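Local coordinates for alpha-galactosidase (Lactobacillus brevis, PDB 3MI6), which probably hydrolyses terminal, non-reducing alpha-D-galactose residues from alpha-D-galactosides, as a member of glycoside hydrolase family 36, at residues Leu558-Gln569 / Gln634-Phe645. Residues are numbered along the deposited sequence; the frame is centred on the assembly and turned at random.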
ATOM      1  N   LEU D 558       1.698  23.669   5.006  1.00 28.61           N
ATOM      2  CA  LEU D 558       0.685  22.697   4.621  1.00 26.13           C
ATOM      3  C   LEU D 558      -0.526  23.364   3.962  1.00 28.08           C
ATOM      4  O   LEU D 558      -0.953  22.941   2.892  1.00 29.39           O
ATOM      5  CB  LEU D 558       0.295  21.811   5.797  1.00 26.81           C
ATOM      6  CG  LEU D 558       1.263  20.672   6.148  1.00 25.51           C
ATOM      7  CD1 LEU D 558       2.655  21.186   6.449  1.00 27.30           C
ATOM      8  CD2 LEU D 558       0.761  19.872   7.305  1.00 26.01           C
ATOM      9  N   ILE D 559      -1.047  24.430   4.573  1.00 30.84           N
ATOM     10  CA  ILE D 559      -2.263  25.082   4.087  1.00 28.74           C
ATOM     11  C   ILE D 559      -2.092  25.677   2.687  1.00 29.12           C
ATOM     12  O   ILE D 559      -2.951  25.509   1.820  1.00 28.33           O
ATOM     13  CB  ILE D 559      -2.765  26.152   5.068  1.00 27.56           C
ATOM     14  CG1 ILE D 559      -3.147  25.498   6.396  1.00 29.83           C
ATOM     15  CG2 ILE D 559      -3.991  26.823   4.512  1.00 27.75           C
ATOM     16  CD1 ILE D 559      -3.399  26.445   7.550  1.00 26.32           C
ATOM     17  N   GLN D 560      -0.969  26.353   2.464  1.00 28.29           N
ATOM     18  CA  GLN D 560      -0.671  26.939   1.157  1.00 28.69           C
ATOM     19  C   GLN D 560      -0.366  25.888   0.072  1.00 29.95           C
ATOM     20  O   GLN D 560      -0.846  25.979  -1.070  1.00 27.80           O
ATOM     21  CB  GLN D 560       0.442  27.974   1.284  1.00 25.21           C
ATOM     22  CG  GLN D 560       0.013  29.160   2.143  1.00 29.08           C
ATOM     23  CD  GLN D 560       1.124  30.182   2.373  1.00 31.05           C
ATOM     24  OE1 GLN D 560       1.146  30.878   3.395  1.00 31.09           O
ATOM     25  NE2 GLN D 560       2.047  30.279   1.419  1.00 29.06           N
ATOM     26  N   PHE D 561       0.413  24.877   0.435  1.00 29.22           N
ATOM     27  CA  PHE D 561       0.694  23.814  -0.499  1.00 27.70           C
ATOM     28  C   PHE D 561      -0.623  23.258  -1.028  1.00 29.42           C
ATOM     29  O   PHE D 561      -0.811  23.151  -2.235  1.00 30.31           O
ATOM     30  CB  PHE D 561       1.494  22.709   0.173  1.00 28.86           C
ATOM     31  CG  PHE D 561       2.306  21.892  -0.785  1.00 30.76           C
ATOM     32  CD1 PHE D 561       1.804  20.718  -1.307  1.00 28.82           C
ATOM     33  CD2 PHE D 561       3.577  22.304  -1.165  1.00 28.24           C
ATOM     34  CE1 PHE D 561       2.558  19.975  -2.178  1.00 28.47           C
ATOM     35  CE2 PHE D 561       4.316  21.564  -2.032  1.00 27.43           C
ATOM     36  CZ  PHE D 561       3.806  20.399  -2.540  1.00 27.46           C
ATOM     37  N   GLY D 562      -1.533  22.905  -0.126  1.00 27.94           N
ATOM     38  CA  GLY D 562      -2.817  22.364  -0.527  1.00 28.84           C
ATOM     39  C   GLY D 562      -3.652  23.358  -1.321  1.00 29.80           C
ATOM     40  O   GLY D 562      -4.224  23.018  -2.359  1.00 31.22           O
ATOM     41  N   THR D 563      -3.721  24.596  -0.850  1.00 27.73           N
ATOM     42  CA  THR D 563      -4.514  25.589  -1.553  1.00 29.63           C
ATOM     43  C   THR D 563      -4.064  25.744  -3.017  1.00 30.72           C
ATOM     44  O   THR D 563      -4.905  25.882  -3.914  1.00 31.12           O
ATOM     45  CB  THR D 563      -4.527  26.940  -0.798  1.00 31.31           C
ATOM     46  OG1 THR D 563      -5.063  26.734   0.517  1.00 32.12           O
ATOM     47  CG2 THR D 563      -5.383  27.964  -1.529  1.00 29.04           C
ATOM     48  N   SER D 564      -2.755  25.686  -3.263  1.00 29.34           N
ATOM     49  CA  SER D 564      -2.208  25.887  -4.615  1.00 28.41           C
ATOM     50  C   SER D 564      -2.713  24.918  -5.693  1.00 28.76           C
ATOM     51  O   SER D 564      -2.707  25.251  -6.879  1.00 29.64           O
ATOM     52  CB  SER D 564      -0.679  25.888  -4.596  1.00 26.69           C
ATOM     53  OG  SER D 564      -0.177  24.624  -4.207  1.00 28.17           O
ATOM     54  N   TYR D 565      -3.147  23.727  -5.294  1.00 28.43           N
ATOM     55  CA  TYR D 565      -3.729  22.790  -6.250  1.00 27.51           C
ATOM     56  C   TYR D 565      -4.940  23.435  -6.921  1.00 29.95           C
ATOM     57  O   TYR D 565      -5.210  23.229  -8.111  1.00 30.00           O
ATOM     58  CB  TYR D 565      -4.107  21.475  -5.568  1.00 26.15           C
ATOM     59  CG  TYR D 565      -2.912  20.597  -5.278  1.00 28.50           C
ATOM     60  CD1 TYR D 565      -2.273  20.631  -4.038  1.00 29.36           C
ATOM     61  CD2 TYR D 565      -2.402  19.723  -6.252  1.00 31.35           C
ATOM     62  CE1 TYR D 565      -1.136  19.811  -3.774  1.00 29.41           C
ATOM     63  CE2 TYR D 565      -1.282  18.905  -5.999  1.00 29.58           C
ATOM     64  CZ  TYR D 565      -0.647  18.960  -4.759  1.00 28.93           C
ATOM     65  OH  TYR D 565       0.454  18.155  -4.509  1.00 29.69           O
ATOM     66  N   GLY D 566      -5.664  24.247  -6.156  1.00 30.79           N
ATOM     67  CA  GLY D 566      -6.887  24.831  -6.641  1.00 26.01           C
ATOM     68  C   GLY D 566      -6.775  26.313  -6.876  1.00 28.32           C
ATOM     69  O   GLY D 566      -7.569  26.883  -7.624  1.00 31.60           O
ATOM     70  N   TYR D 567      -5.795  26.948  -6.249  1.00 27.63           N
ATOM     71  CA  TYR D 567      -5.738  28.401  -6.278  1.00 27.93           C
ATOM     72  C   TYR D 567      -4.307  28.958  -6.321  1.00 27.82           C
ATOM     73  O   TYR D 567      -3.469  28.612  -5.502  1.00 28.07           O
ATOM     74  CB  TYR D 567      -6.555  28.969  -5.101  1.00 27.71           C
ATOM     75  CG  TYR D 567      -7.920  28.302  -4.915  1.00 27.97           C
ATOM     76  CD1 TYR D 567      -9.064  28.855  -5.446  1.00 29.75           C
ATOM     77  CD2 TYR D 567      -8.050  27.122  -4.203  1.00 27.76           C
ATOM     78  CE1 TYR D 567     -10.298  28.257  -5.268  1.00 30.23           C
ATOM     79  CE2 TYR D 567      -9.261  26.512  -4.029  1.00 25.79           C
ATOM     80  CZ  TYR D 567     -10.389  27.074  -4.562  1.00 31.07           C
ATOM     81  OH  TYR D 567     -11.619  26.461  -4.386  1.00 30.65           O
ATOM     82  N   PRO D 568      -4.040  29.848  -7.284  1.00 29.74           N
ATOM     83  CA  PRO D 568      -2.739  30.500  -7.473  1.00 28.20           C
ATOM     84  C   PRO D 568      -2.413  31.406  -6.305  1.00 30.70           C
ATOM     85  O   PRO D 568      -3.319  31.914  -5.668  1.00 32.80           O
ATOM     86  CB  PRO D 568      -2.947  31.360  -8.714  1.00 31.57           C
ATOM     87  CG  PRO D 568      -4.315  30.986  -9.271  1.00 31.83           C
ATOM     88  CD  PRO D 568      -5.083  30.396  -8.171  1.00 30.91           C
ATOM     89  N   GLN D 569      -1.134  31.632  -6.046  1.00 32.16           N
ATOM     90  CA  GLN D 569      -0.710  32.415  -4.887  1.00 33.51           C
ATOM     91  C   GLN D 569      -1.240  33.847  -4.877  1.00 34.44           C
ATOM     92  O   GLN D 569      -1.333  34.465  -3.823  1.00 35.44           O
ATOM     93  CB  GLN D 569       0.816  32.430  -4.770  1.00 30.64           C
ATOM     94  CG  GLN D 569       1.503  33.149  -5.886  1.00 29.99           C
ATOM     95  CD  GLN D 569       1.734  32.286  -7.099  1.00 30.81           C
ATOM     96  OE1 GLN D 569       1.032  31.304  -7.319  1.00 32.06           O
ATOM     97  NE2 GLN D 569       2.735  32.646  -7.899  1.00 30.66           N
ATOM     98  N   GLN D 634       4.012  37.031  -6.630  1.00 34.19           N
ATOM     99  CA  GLN D 634       2.569  37.048  -6.761  1.00 31.51           C
ATOM    100  C   GLN D 634       2.016  36.410  -8.042  1.00 30.77           C
ATOM    101  O   GLN D 634       1.006  35.728  -7.974  1.00 32.83           O
ATOM    102  CB  GLN D 634       2.049  38.474  -6.592  1.00 32.11           C
ATOM    103  CG  GLN D 634       2.324  39.057  -5.215  1.00 31.32           C
ATOM    104  CD  GLN D 634       1.794  40.465  -5.109  1.00 36.67           C
ATOM    105  OE1 GLN D 634       1.373  41.040  -6.114  1.00 38.62           O
ATOM    106  NE2 GLN D 634       1.787  41.027  -3.903  1.00 35.50           N
ATOM    107  N   PHE D 635       2.649  36.610  -9.199  1.00 29.87           N
ATOM    108  CA  PHE D 635       2.031  36.163 -10.465  1.00 30.05           C
ATOM    109  C   PHE D 635       2.822  35.140 -11.279  1.00 31.58           C
ATOM    110  O   PHE D 635       2.308  34.597 -12.268  1.00 30.70           O
ATOM    111  CB  PHE D 635       1.659  37.349 -11.366  1.00 28.30           C
ATOM    112  CG  PHE D 635       0.844  38.391 -10.678  1.00 32.18           C
ATOM    113  CD1 PHE D 635      -0.477  38.131 -10.323  1.00 32.54           C
ATOM    114  CD2 PHE D 635       1.390  39.632 -10.379  1.00 33.03           C
ATOM    115  CE1 PHE D 635      -1.239  39.083  -9.696  1.00 35.43           C
ATOM    116  CE2 PHE D 635       0.631  40.600  -9.742  1.00 36.68           C
ATOM    117  CZ  PHE D 635      -0.692  40.329  -9.398  1.00 36.57           C
ATOM    118  N   GLY D 636       4.061  34.879 -10.868  1.00 30.85           N
ATOM    119  CA  GLY D 636       4.881  33.880 -11.525  1.00 29.13           C
ATOM    120  C   GLY D 636       4.257  32.502 -11.539  1.00 29.50           C
ATOM    121  O   GLY D 636       3.461  32.159 -10.673  1.00 32.17           O
ATOM    122  N   LYS D 637       4.615  31.709 -12.537  1.00 31.00           N
ATOM    123  CA  LYS D 637       4.067  30.369 -12.678  1.00 29.10           C
ATOM    124  C   LYS D 637       4.541  29.505 -11.505  1.00 31.79           C
ATOM    125  O   LYS D 637       5.727  29.509 -11.146  1.00 33.41           O
ATOM    126  CB  LYS D 637       4.470  29.766 -14.032  1.00 26.95           C
ATOM    127  CG  LYS D 637       3.807  28.434 -14.331  1.00 31.48           C
ATOM    128  CD  LYS D 637       4.207  27.874 -15.686  1.00 32.53           C
ATOM    129  CE  LYS D 637       3.528  28.642 -16.813  1.00 32.28           C
ATOM    130  NZ  LYS D 637       3.564  27.843 -18.077  1.00 28.87           N
ATOM    131  N   PHE D 638       3.611  28.766 -10.908  1.00 30.07           N
ATOM    132  CA  PHE D 638       3.871  28.095  -9.640  1.00 28.31           C
ATOM    133  C   PHE D 638       4.058  26.594  -9.804  1.00 29.70           C
ATOM    134  O   PHE D 638       3.177  25.882 -10.287  1.00 28.89           O
ATOM    135  CB  PHE D 638       2.723  28.383  -8.662  1.00 28.98           C
ATOM    136  CG  PHE D 638       2.978  27.943  -7.239  1.00 28.81           C
ATOM    137  CD1 PHE D 638       2.543  26.704  -6.789  1.00 27.59           C
ATOM    138  CD2 PHE D 638       3.590  28.794  -6.334  1.00 28.27           C
ATOM    139  CE1 PHE D 638       2.752  26.307  -5.462  1.00 29.65           C
ATOM    140  CE2 PHE D 638       3.802  28.397  -5.009  1.00 30.45           C
ATOM    141  CZ  PHE D 638       3.381  27.154  -4.575  1.00 28.12           C
ATOM    142  N   TYR D 639       5.219  26.119  -9.377  1.00 31.66           N
ATOM    143  CA  TYR D 639       5.513  24.695  -9.337  1.00 29.40           C
ATOM    144  C   TYR D 639       5.644  24.206  -7.898  1.00 29.85           C
ATOM    145  O   TYR D 639       6.423  24.759  -7.125  1.00 30.11           O
ATOM    146  CB  TYR D 639       6.840  24.439 -10.039  1.00 28.14           C
ATOM    147  CG  TYR D 639       6.816  24.650 -11.528  1.00 30.42           C
ATOM    148  CD1 TYR D 639       6.572  23.591 -12.403  1.00 31.97           C
ATOM    149  CD2 TYR D 639       7.057  25.889 -12.061  1.00 28.23           C
ATOM    150  CE1 TYR D 639       6.577  23.785 -13.759  1.00 30.95           C
ATOM    151  CE2 TYR D 639       7.057  26.089 -13.403  1.00 30.28           C
ATOM    152  CZ  TYR D 639       6.818  25.049 -14.256  1.00 32.07           C
ATOM    153  OH  TYR D 639       6.816  25.297 -15.617  1.00 34.78           O
ATOM    154  N   ARG D 640       4.894  23.167  -7.552  1.00 30.12           N
ATOM    155  CA  ARG D 640       5.144  22.402  -6.340  1.00 28.99           C
ATOM    156  C   ARG D 640       6.234  21.385  -6.636  1.00 30.47           C
ATOM    157  O   ARG D 640       6.257  20.790  -7.707  1.00 29.79           O
ATOM    158  CB  ARG D 640       3.886  21.656  -5.892  1.00 29.31           C
ATOM    159  CG  ARG D 640       2.772  22.523  -5.319  1.00 30.59           C
ATOM    160  CD  ARG D 640       1.480  21.715  -5.199  1.00 28.04           C
ATOM    161  NE  ARG D 640       1.035  21.242  -6.503  1.00 30.26           N
ATOM    162  CZ  ARG D 640       0.121  21.858  -7.260  1.00 32.23           C
ATOM    163  NH1 ARG D 640      -0.454  22.982  -6.826  1.00 29.44           N
ATOM    164  NH2 ARG D 640      -0.229  21.347  -8.447  1.00 28.69           N
ATOM    165  N   ILE D 641       7.128  21.168  -5.681  1.00 29.54           N
ATOM    166  CA  ILE D 641       8.198  20.211  -5.866  1.00 29.55           C
ATOM    167  C   ILE D 641       8.059  19.106  -4.806  1.00 32.76           C
ATOM    168  O   ILE D 641       7.370  18.106  -5.038  1.00 33.91           O
ATOM    169  CB  ILE D 641       9.594  20.949  -5.863  1.00 32.84           C
ATOM    170  CG1 ILE D 641       9.703  21.863  -7.087  1.00 31.72           C
ATOM    171  CG2 ILE D 641      10.781  19.984  -5.846  1.00 32.08           C
ATOM    172  CD1 ILE D 641      10.872  22.805  -7.055  1.00 31.25           C
ATOM    173  N   ASP D 642       8.694  19.299  -3.649  1.00 30.82           N
ATOM    174  CA  ASP D 642       8.604  18.375  -2.518  1.00 31.53           C
ATOM    175  C   ASP D 642       7.328  18.632  -1.704  1.00 31.19           C
ATOM    176  O   ASP D 642       7.042  19.782  -1.339  1.00 29.66           O
ATOM    177  CB  ASP D 642       9.840  18.528  -1.614  1.00 30.29           C
ATOM    178  CG  ASP D 642      11.146  18.195  -2.343  1.00 39.03           C
ATOM    179  OD1 ASP D 642      11.359  16.983  -2.609  1.00 40.50           O
ATOM    180  OD2 ASP D 642      11.960  19.128  -2.637  1.00 35.73           O
ATOM    181  N   SER D 643       6.583  17.569  -1.401  1.00 29.12           N
ATOM    182  CA  SER D 643       5.260  17.700  -0.781  1.00 28.50           C
ATOM    183  C   SER D 643       5.162  17.200   0.650  1.00 30.72           C
ATOM    184  O   SER D 643       5.532  16.067   0.926  1.00 34.92           O
ATOM    185  CB  SER D 643       4.233  16.942  -1.599  1.00 29.31           C
ATOM    186  OG  SER D 643       2.992  16.936  -0.928  1.00 33.46           O
ATOM    187  N   PRO D 644       4.624  18.029   1.560  1.00 31.76           N
ATOM    188  CA  PRO D 644       4.428  17.639   2.958  1.00 32.16           C
ATOM    189  C   PRO D 644       3.327  16.601   3.078  1.00 34.05           C
ATOM    190  O   PRO D 644       3.052  16.125   4.183  1.00 34.66           O
ATOM    191  CB  PRO D 644       3.934  18.926   3.600  1.00 30.07           C
ATOM    192  CG  PRO D 644       3.205  19.580   2.521  1.00 30.80           C
ATOM    193  CD  PRO D 644       4.015  19.339   1.286  1.00 30.06           C
ATOM    194  N   PHE D 645       2.701  16.256   1.953  1.00 33.08           N
ATOM    195  CA  PHE D 645       1.620  15.278   1.950  1.00 32.17           C
ATOM    196  C   PHE D 645       2.046  13.927   1.391  1.00 34.51           C
ATOM    197  O   PHE D 645       1.222  13.011   1.295  1.00 37.80           O
ATOM    198  CB  PHE D 645       0.421  15.812   1.172  1.00 29.70           C
ATOM    199  CG  PHE D 645      -0.139  17.078   1.727  1.00 29.76           C
ATOM    200  CD1 PHE D 645      -0.793  17.091   2.948  1.00 29.49           C
ATOM    201  CD2 PHE D 645      -0.029  18.272   1.022  1.00 32.09           C
ATOM    202  CE1 PHE D 645      -1.331  18.287   3.459  1.00 30.29           C
ATOM    203  CE2 PHE D 645      -0.569  19.477   1.533  1.00 30.87           C
ATOM    204  CZ  PHE D 645      -1.210  19.481   2.742  1.00 27.93           C
TER
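The ring of F561 is sandwiched between P644 and R640. P644 CD sits over the centre of one face, 3.6 Å from the ring centroid. The aliphatic part of R640 lies over the opposite face, with CG in CH-pi contact. The F645 ring turns its edge to the helix, with its rim near L558 O, G562 N and F561 CD1. The R640 guanidinium stacks nearly parallel on one face of Y565, with 14° between the planes. The stack is also a cation-pi contact, R640 CZ lying 3.6 Å from the centroid of the Y565 ring. A bend at chi3 (-61°) turns the guanidinium away from the F561 face and onto that of Y565. R640 NH1 donates to S564 OG at 3.1 Å, in the guanidinium plane. That bond is fairly straight, at 161°. NE forms a salt bridge with D242, so this buried charge is paired. A leucine in place of R640 would probably leave the Y565 face without its cation and D242 without its mate. S564 CB also meets F638 CE1 at 3.6 Å. At the far end, Q569 NE2 donates to G636 O at 2.9 Å. S643 OG accepts from F645 N in an ST turn, beside the F561 ring. Strand 637-640 and helix 558-566, part of helix 553-566 in the catalytic barrel domain, have axes 9.8 Å apart at closest approach. This edge strand of the C-terminal antiparallel sheet pairs with 651-657, and a classic beta bulge follows it where I641 and D642 pair with the single residue S653. T652 touches F561 and P644, while L206 of strand 205-210 in the N-terminal domain packs on Y565 and F645, so three domains meet here.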